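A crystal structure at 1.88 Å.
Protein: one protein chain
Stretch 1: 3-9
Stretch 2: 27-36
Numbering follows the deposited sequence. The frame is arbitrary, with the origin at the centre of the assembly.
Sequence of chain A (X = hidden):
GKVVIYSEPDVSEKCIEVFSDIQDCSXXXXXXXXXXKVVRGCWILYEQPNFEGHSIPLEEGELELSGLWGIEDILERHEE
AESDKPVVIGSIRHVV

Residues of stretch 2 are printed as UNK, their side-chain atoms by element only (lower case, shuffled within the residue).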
ATOM      1  N   VAL A   3     -10.432  -2.687   3.193  1.00 15.37           N
ATOM      2  CA  VAL A   3      -9.598  -2.003   2.213  1.00 14.35           C
ATOM      3  C   VAL A   3      -9.358  -3.001   1.088  1.00 16.05           C
ATOM      4  O   VAL A   3      -9.044  -4.166   1.343  1.00 14.04           O
ATOM      5  CB  VAL A   3      -8.235  -1.530   2.812  1.00 14.78           C
ATOM      6  CG1 VAL A   3      -7.462  -2.699   3.395  1.00 13.49           C
ATOM      7  CG2 VAL A   3      -7.409  -0.848   1.729  1.00 13.44           C
ATOM      8  N   VAL A   4      -9.556  -2.564  -0.150  1.00 15.28           N
ATOM      9  CA  VAL A   4      -9.350  -3.446  -1.289  1.00 16.77           C
ATOM     10  C   VAL A   4      -8.197  -2.914  -2.115  1.00 18.11           C
ATOM     11  O   VAL A   4      -8.011  -1.698  -2.237  1.00 18.11           O
ATOM     12  CB  VAL A   4     -10.622  -3.562  -2.180  1.00 17.71           C
ATOM     13  CG1 VAL A   4     -11.804  -4.026  -1.336  1.00 19.09           C
ATOM     14  CG2 VAL A   4     -10.930  -2.234  -2.849  1.00 19.53           C
ATOM     15  N   ILE A   5      -7.421  -3.833  -2.675  1.00 16.29           N
ATOM     16  CA  ILE A   5      -6.267  -3.473  -3.473  1.00 15.38           C
ATOM     17  C   ILE A   5      -6.368  -4.030  -4.884  1.00 17.40           C
ATOM     18  O   ILE A   5      -6.448  -5.246  -5.081  1.00 15.31           O
ATOM     19  CB  ILE A   5      -4.968  -4.010  -2.826  1.00 15.60           C
ATOM     20  CG1 ILE A   5      -4.809  -3.421  -1.422  1.00 14.26           C
ATOM     21  CG2 ILE A   5      -3.766  -3.688  -3.705  1.00 14.19           C
ATOM     22  CD1 ILE A   5      -3.655  -3.998  -0.632  1.00 17.89           C
ATOM     23  N   TYR A   6      -6.381  -3.134  -5.864  1.00 17.70           N
ATOM     24  CA  TYR A   6      -6.420  -3.550  -7.257  1.00 20.68           C
ATOM     25  C   TYR A   6      -4.972  -3.603  -7.721  1.00 23.21           C
ATOM     26  O   TYR A   6      -4.328  -2.570  -7.902  1.00 20.01           O
ATOM     27  CB  TYR A   6      -7.206  -2.554  -8.104  1.00 18.51           C
ATOM     28  CG  TYR A   6      -8.655  -2.450  -7.704  1.00 20.47           C
ATOM     29  CD1 TYR A   6      -9.092  -1.450  -6.834  1.00 20.91           C
ATOM     30  CD2 TYR A   6      -9.589  -3.369  -8.174  1.00 21.18           C
ATOM     31  CE1 TYR A   6     -10.429  -1.370  -6.445  1.00 21.46           C
ATOM     32  CE2 TYR A   6     -10.923  -3.300  -7.790  1.00 22.52           C
ATOM     33  CZ  TYR A   6     -11.336  -2.302  -6.928  1.00 21.53           C
ATOM     34  OH  TYR A   6     -12.657  -2.241  -6.549  1.00 25.82           O
ATOM     35  N   SER A   7      -4.466  -4.819  -7.887  1.00 28.26           N
ATOM     36  CA  SER A   7      -3.089  -5.050  -8.309  1.00 34.97           C
ATOM     37  C   SER A   7      -2.838  -4.556  -9.726  1.00 38.45           C
ATOM     38  O   SER A   7      -1.826  -3.913 -10.003  1.00 41.12           O
ATOM     39  CB  SER A   7      -2.773  -6.543  -8.232  1.00 35.24           C
ATOM     40  OG  SER A   7      -3.235  -7.092  -7.008  1.00 39.40           O
ATOM     41  N   GLU A   8      -3.771  -4.861 -10.620  1.00 42.21           N
ATOM     42  CA  GLU A   8      -3.652  -4.471 -12.018  1.00 46.07           C
ATOM     43  C   GLU A   8      -4.774  -3.524 -12.430  1.00 46.66           C
ATOM     44  O   GLU A   8      -5.633  -3.881 -13.232  1.00 48.35           O
ATOM     45  CB  GLU A   8      -3.667  -5.729 -12.896  1.00 47.77           C
ATOM     46  CG  GLU A   8      -4.822  -6.682 -12.585  1.00 51.62           C
ATOM     47  CD  GLU A   8      -4.666  -8.041 -13.247  1.00 53.18           C
ATOM     48  OE1 GLU A   8      -3.687  -8.750 -12.931  1.00 54.33           O
ATOM     49  OE2 GLU A   8      -5.524  -8.401 -14.084  1.00 53.90           O
ATOM     50  N   PRO A   9      -4.775  -2.294 -11.886  1.00 47.52           N
ATOM     51  CA  PRO A   9      -5.804  -1.300 -12.208  1.00 47.23           C
ATOM     52  C   PRO A   9      -5.732  -0.820 -13.656  1.00 48.29           C
ATOM     53  O   PRO A   9      -6.555  -1.200 -14.489  1.00 48.34           O
ATOM     54  CB  PRO A   9      -5.517  -0.183 -11.211  1.00 47.26           C
ATOM     55  CG  PRO A   9      -4.031  -0.237 -11.091  1.00 47.28           C
ATOM     56  CD  PRO A   9      -3.768  -1.723 -10.972  1.00 47.21           C
ATOM     57  N   UNK A  27       4.985 -11.444   0.641  1.00 15.73           N
ATOM     58  CA  UNK A  27       4.999 -12.441  -0.422  1.00 16.24           C
ATOM     59  C   UNK A  27       4.057 -12.040  -1.554  1.00 15.52           C
ATOM     60  O   UNK A  27       4.063 -12.656  -2.618  1.00 15.87           O
ATOM     61  c   UNK A  27       4.585 -13.809   0.121  1.00 16.06           C
ATOM     62  o   UNK A  27       3.192 -13.850   0.369  1.00 21.50           O
ATOM     63  N   UNK A  28       3.243 -11.014  -1.318  1.00 15.64           N
ATOM     64  CA  UNK A  28       2.289 -10.543  -2.321  1.00 13.91           C
ATOM     65  C   UNK A  28       2.996  -9.883  -3.507  1.00 14.46           C
ATOM     66  O   UNK A  28       3.724  -8.904  -3.333  1.00 14.20           O
ATOM     67  c   UNK A  28      -2.230  -9.717   1.841  1.00 17.97           C
ATOM     68  c   UNK A  28      -1.148 -10.111   1.043  1.00 16.92           C
ATOM     69  c   UNK A  28       0.563 -11.192   0.090  1.00 17.03           C
ATOM     70  c   UNK A  28      -2.311  -7.662   0.555  1.00 15.99           C
ATOM     71  c   UNK A  28      -0.640  -9.301   0.004  1.00 16.74           C
ATOM     72  c   UNK A  28       1.330  -9.516  -1.714  1.00 16.08           C
ATOM     73  c   UNK A  28      -1.237  -8.055  -0.239  1.00 14.45           C
ATOM     74  c   UNK A  28      -2.797  -8.495   1.584  1.00 16.12           C
ATOM     75  c   UNK A  28       0.455 -10.010  -0.592  1.00 17.23           C
ATOM     76  n   UNK A  28      -0.399 -11.257   1.074  1.00 18.49           N
ATOM     77  N   UNK A  29       2.767 -10.413  -4.704  1.00 13.14           N
ATOM     78  CA  UNK A  29       3.354  -9.861  -5.922  1.00 16.04           C
ATOM     79  C   UNK A  29       2.293  -8.955  -6.545  1.00 16.80           C
ATOM     80  O   UNK A  29       1.284  -9.436  -7.063  1.00 17.32           O
ATOM     81  c   UNK A  29       3.720 -10.988  -6.891  1.00 16.64           C
ATOM     82  o   UNK A  29       4.322 -10.480  -8.066  1.00 15.70           O
ATOM     83  N   UNK A  30       2.518  -7.649  -6.489  1.00 17.09           N
ATOM     84  CA  UNK A  30       1.557  -6.688  -7.017  1.00 18.79           C
ATOM     85  C   UNK A  30       1.971  -6.109  -8.375  1.00 19.16           C
ATOM     86  O   UNK A  30       2.267  -6.856  -9.305  1.00 20.19           O
ATOM     87  c   UNK A  30       0.943  -4.939  -3.589  1.00 19.77           C
ATOM     88  c   UNK A  30      -0.408  -6.771  -4.653  1.00 18.84           C
ATOM     89  c   UNK A  30       1.354  -5.573  -5.983  1.00 17.87           C
ATOM     90  c   UNK A  30       0.959  -6.088  -4.588  1.00 19.12           C
ATOM     91  N   UNK A  31       1.975  -4.782  -8.489  1.00 19.56           N
ATOM     92  CA  UNK A  31       2.362  -4.106  -9.730  1.00 20.10           C
ATOM     93  C   UNK A  31       3.020  -2.773  -9.387  1.00 20.03           C
ATOM     94  O   UNK A  31       2.953  -2.322  -8.246  1.00 20.64           O
ATOM     95  c   UNK A  31       1.131  -3.850 -10.610  1.00 21.25           C
ATOM     96  o   UNK A  31       0.501  -5.064 -10.990  1.00 27.44           O
ATOM     97  N   UNK A  32       3.664  -2.123 -10.375  1.00 19.82           N
ATOM     98  CA  UNK A  32       4.325  -0.830 -10.138  1.00 18.51           C
ATOM     99  C   UNK A  32       3.330   0.248  -9.722  1.00 18.98           C
ATOM    100  O   UNK A  32       3.673   1.196  -9.010  1.00 19.09           O
ATOM    101  c   UNK A  32       5.284  -1.898 -12.025  1.00 19.55           C
ATOM    102  c   UNK A  32       4.012  -2.650 -11.708  1.00 19.02           C
ATOM    103  c   UNK A  32       4.975  -0.525 -11.483  1.00 19.69           C
ATOM    104  N   UNK A  33       2.095   0.099 -10.183  1.00 17.95           N
ATOM    105  CA  UNK A  33       1.041   1.046  -9.860  1.00 19.71           C
ATOM    106  C   UNK A  33      -0.202   0.281  -9.422  1.00 19.15           C
ATOM    107  O   UNK A  33      -0.764  -0.505 -10.187  1.00 19.45           O
ATOM    108  c   UNK A  33      -0.421   2.909 -10.703  1.00 20.58           C
ATOM    109  c   UNK A  33       1.923   2.674 -11.557  1.00 19.81           C
ATOM    110  c   UNK A  33       0.686   1.929 -11.077  1.00 19.71           C
ATOM    111  N   UNK A  34      -0.624   0.511  -8.185  1.00 18.24           N
ATOM    112  CA  UNK A  34      -1.800  -0.160  -7.657  1.00 17.30           C
ATOM    113  C   UNK A  34      -2.763   0.867  -7.089  1.00 17.65           C
ATOM    114  O   UNK A  34      -2.374   1.986  -6.744  1.00 17.42           O
ATOM    115  c   UNK A  34      -0.749  -0.420  -5.382  1.00 17.30           C
ATOM    116  c   UNK A  34      -1.425  -1.161  -6.539  1.00 17.37           C
ATOM    117  c   UNK A  34      -0.501  -2.244  -7.091  1.00 16.48           C
ATOM    118  c   UNK A  34      -0.383  -1.310  -4.211  1.00 18.48           C
ATOM    119  N   UNK A  35      -4.030   0.488  -7.008  1.00 16.95           N
ATOM    120  CA  UNK A  35      -5.041   1.371  -6.456  1.00 17.33           C
ATOM    121  C   UNK A  35      -5.480   0.790  -5.120  1.00 17.27           C
ATOM    122  O   UNK A  35      -5.986  -0.331  -5.060  1.00 17.93           O
ATOM    123  c   UNK A  35      -6.905   3.820  -6.859  1.00 24.05           C
ATOM    124  c   UNK A  35      -7.387   2.374  -6.939  1.00 22.32           C
ATOM    125  c   UNK A  35      -8.554   2.247  -7.909  1.00 25.27           C
ATOM    126  c   UNK A  35      -6.240   1.470  -7.402  1.00 20.78           C
ATOM    127  N   UNK A  36      -5.247   1.544  -4.052  1.00 15.09           N
ATOM    128  CA  UNK A  36      -5.634   1.130  -2.712  1.00 15.79           C
ATOM    129  C   UNK A  36      -6.935   1.864  -2.429  1.00 15.97           C
ATOM    130  O   UNK A  36      -6.969   3.095  -2.436  1.00 16.94           O
ATOM    131  c   UNK A  36      -3.215   1.019  -1.957  1.00 17.28           C
ATOM    132  c   UNK A  36      -5.080   1.108  -0.267  1.00 18.47           C
ATOM    133  c   UNK A  36      -3.124  -0.493  -2.012  1.00 19.29           C
ATOM    134  c   UNK A  36      -4.610   1.570  -1.639  1.00 16.10           C
TER

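Position 27 carries one carbon and then one oxygen, which ends the side chain; it lies far from stretch 1. A lone hydroxymethyl group identifies S27. Position 28 bears one carbon followed by fused five- and six-membered rings of eight carbons and one nitrogen, an indole, and the edge of the ring system reaches the end of I5. The residue is W28, with CZ3 of W28 4.1 Å from CD1 of I5. Position 29 again has one carbon and one oxygen; its CB points away from stretch 1, and it is S29.

At position 30 four carbons fork at the second, and one fork tip lies by OG of S7. The pattern is that of leucine, L30, whose CD2 is 3.7 Å from OG of S7. Position 31 has a single carbon and an oxygen, and that oxygen reaches the backbone O of S7. This is S31, whose OG donates a hydrogen bond to O of S7 at 2.8 Å, satisfying a carbonyl just past the end of the first strand. Three carbons at position 32 close a ring onto the backbone nitrogen, without touching stretch 1, which defines P32.

Position 33 has one carbon carrying two more, but the contact runs through its backbone, which meets P9. The short fork is that of V33, and O of V33 approaches CD of P9 at 3.3 Å. At position 34 four carbons fork at the first, one arm being two carbons long; the long arm nears I5 and the short one S7. This is I34, with CD1 4.2 Å from CG2 of I5 and CG2 3.6 Å from O of S7.

Position 35 has four carbons forked at the second, which share a sheet face with Y6 and also border P9. It is L35: CD2 of L35 packs 3.9 Å from CD1 of Y6, and its CB lies 4.2 Å from CB of P9. Position 36 shows four carbons forked at the first with one longer arm, touching I5 and V3. In I36, CD1 comes within 3.4 Å of CG1 of I5, and CG2 within 3.6 Å of CG2 of V3.

The contact is an antiparallel strand pairing, with N-to-C directions 158° apart. Y6 and L35 form its hydrogen-bonded pair: N of Y6 donates to O of L35 at 2.9 Å, and N of L35 returns a bond to O of Y6 at 3.2 Å, both nearly straight. The next pair, I5 and I36, lacks such bonds and joins side chains on the other face instead. Apolar side chains pack on both faces; the two stretches together bury 562 Å², both sides summed.

Stretch 2 (27-36) SWSLSPVILI
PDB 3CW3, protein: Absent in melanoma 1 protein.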